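Local coordinates for protein pectinesterase (Aspergillus niger, PDB 5C1E) that hydrolyses the methyl esters of pectin's galacturonosyl units to release methanol and probably helps macerate plant tissue, at residues D24-L29 with E47-D52. Numbering follows the deposited sequence.
Sequences DALDAL and EQLTID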
loop_
_atom_site.group_PDB
_atom_site.type_symbol
_atom_site.label_atom_id
_atom_site.label_comp_id
_atom_site.label_asym_id
_atom_site.label_seq_id
_atom_site.Cartn_x
_atom_site.Cartn_y
_atom_site.Cartn_z
ATOM N N ASP A 24 -9.481 3.717 -21.070
ATOM C CA ASP A 24 -9.868 4.692 -22.087
ATOM C C ASP A 24 -9.728 6.113 -21.560
ATOM O O ASP A 24 -9.300 6.993 -22.298
ATOM C CB ASP A 24 -11.291 4.442 -22.576
ATOM C CG ASP A 24 -11.406 3.194 -23.427
ATOM O OD1 ASP A 24 -10.387 2.640 -23.848
ATOM O OD2 ASP A 24 -12.541 2.774 -23.667
ATOM N N ALA A 25 -10.080 6.348 -20.287
ATOM C CA ALA A 25 -9.935 7.695 -19.702
ATOM C C ALA A 25 -8.462 8.097 -19.537
ATOM O O ALA A 25 -8.083 9.235 -19.828
ATOM C CB ALA A 25 -10.652 7.804 -18.366
ATOM N N LEU A 26 -7.645 7.166 -19.050
ATOM C CA LEU A 26 -6.197 7.375 -18.969
ATOM C C LEU A 26 -5.617 7.724 -20.355
ATOM O O LEU A 26 -4.843 8.673 -20.480
ATOM C CB LEU A 26 -5.497 6.128 -18.404
ATOM C CG LEU A 26 -5.777 5.801 -16.932
ATOM C CD1 LEU A 26 -5.185 4.448 -16.556
ATOM C CD2 LEU A 26 -5.228 6.897 -16.030
ATOM N N ASP A 27 -6.001 6.956 -21.379
ATOM C CA ASP A 27 -5.597 7.246 -22.773
ATOM C C ASP A 27 -6.021 8.650 -23.188
ATOM O O ASP A 27 -5.254 9.371 -23.841
ATOM C CB ASP A 27 -6.187 6.221 -23.770
ATOM C CG ASP A 27 -5.560 4.818 -23.650
ATOM O OD1 ASP A 27 -4.517 4.658 -23.002
ATOM O OD2 ASP A 27 -6.125 3.863 -24.214
ATOM N N ALA A 28 -7.237 9.039 -22.825
ATOM C CA ALA A 28 -7.758 10.360 -23.163
ATOM C C ALA A 28 -6.955 11.526 -22.579
ATOM O O ALA A 28 -7.056 12.634 -23.072
ATOM C CB ALA A 28 -9.216 10.485 -22.749
ATOM N N LEU A 29 -6.179 11.291 -21.529
ATOM C CA LEU A 29 -5.308 12.345 -20.989
ATOM C C LEU A 29 -4.183 12.709 -21.947
ATOM O O LEU A 29 -3.738 13.848 -21.959
ATOM C CB LEU A 29 -4.683 11.910 -19.660
ATOM C CG LEU A 29 -5.687 11.630 -18.531
ATOM C CD1 LEU A 29 -4.934 11.145 -17.308
ATOM C CD2 LEU A 29 -6.530 12.851 -18.199
ATOM N N GLU A 47 -9.272 -4.845 -15.770
ATOM C CA GLU A 47 -8.260 -4.102 -16.511
ATOM C C GLU A 47 -6.903 -4.232 -15.839
ATOM O O GLU A 47 -6.824 -4.452 -14.633
ATOM C CB GLU A 47 -8.651 -2.619 -16.571
ATOM C CG GLU A 47 -9.959 -2.352 -17.293
ATOM C CD GLU A 47 -10.254 -0.880 -17.427
ATOM O OE1 GLU A 47 -9.382 -0.131 -17.923
ATOM O OE2 GLU A 47 -11.348 -0.466 -17.020
ATOM N N GLN A 48 -5.840 -4.120 -16.640
ATOM C CA GLN A 48 -4.470 -4.012 -16.144
ATOM C C GLN A 48 -3.924 -2.666 -16.621
ATOM O O GLN A 48 -3.908 -2.389 -17.821
ATOM C CB GLN A 48 -3.611 -5.166 -16.659
ATOM C CG GLN A 48 -2.250 -5.227 -16.001
ATOM C CD GLN A 48 -1.437 -6.436 -16.408
ATOM O OE1 GLN A 48 -1.629 -7.011 -17.486
ATOM N NE2 GLN A 48 -0.517 -6.836 -15.539
ATOM N N LEU A 49 -3.516 -1.813 -15.689
ATOM C CA LEU A 49 -3.251 -0.409 -16.004
ATOM C C LEU A 49 -1.831 0.015 -15.671
ATOM O O LEU A 49 -1.255 -0.427 -14.678
ATOM C CB LEU A 49 -4.218 0.472 -15.215
ATOM C CG LEU A 49 -5.693 0.170 -15.435
ATOM C CD1 LEU A 49 -6.533 0.974 -14.464
ATOM C CD2 LEU A 49 -6.068 0.464 -16.880
ATOM N N THR A 50 -1.261 0.871 -16.512
ATOM C CA THR A 50 -0.016 1.559 -16.181
ATOM C C THR A 50 -0.334 3.037 -16.131
ATOM O O THR A 50 -0.870 3.584 -17.107
ATOM C CB THR A 50 1.097 1.271 -17.203
ATOM O OG1 THR A 50 1.386 -0.133 -17.177
ATOM C CG2 THR A 50 2.367 2.057 -16.864
ATOM N N ILE A 51 -0.040 3.669 -15.002
ATOM C CA ILE A 51 -0.304 5.102 -14.813
ATOM C C ILE A 51 1.006 5.865 -15.021
ATOM O O ILE A 51 1.870 5.888 -14.131
ATOM C CB ILE A 51 -0.818 5.444 -13.405
ATOM C CG1 ILE A 51 -1.943 4.508 -12.939
ATOM C CG2 ILE A 51 -1.288 6.898 -13.336
ATOM C CD1 ILE A 51 -3.186 4.492 -13.774
ATOM N N ASP A 52 1.166 6.476 -16.196
ATOM C CA ASP A 52 2.410 7.176 -16.528
ATOM C C ASP A 52 2.190 8.608 -16.999
ATOM O O ASP A 52 3.056 9.181 -17.633
ATOM C CB ASP A 52 3.206 6.383 -17.577
ATOM C CG ASP A 52 2.426 6.181 -18.865
ATOM O OD1 ASP A 52 1.357 6.820 -19.025
ATOM O OD2 ASP A 52 2.879 5.377 -19.705
#
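Capping of the N-terminal end of a right-handed parallel beta-helix is illustrated here by helix 22-29, whose residue L26 meets L49 and I51 of strand 49-51, the outermost strand of its sheet at that end of the coil. The short axes run 31° apart and come within 9.9 Å, a gap filled mainly by apolar side chains, with no hydrogen bond between the segments. L26 does the reaching: its side chain sets out toward the strand, and with CG anti to the carbonyl carbon (chi1 -68°) and an extended chi2 of 172° both methyls arrive at I51. CD1 comes nearest, 3.4 Å from I51 CD1, closer than two methyl carbons normally sit; L26 CD2 flanks the same I51 CD1 at 3.9 Å, so the end of the isoleucine touches both methyls. The L26 side chain lies roughly perpendicular to those of L49 and I51, and the three meet through their terminal methyls. I38 of strand 36-40 and L57 of the adjacent strand 57-61 also touch L26, continuing the apolar layer into the coil. At the start of the helix E47 adds a polar tie, OE2 accepting from I22 N and OE1 from G23 N. On the L49 side the fit is looser, L26 CD1 standing 4.1 Å from L49 CD2.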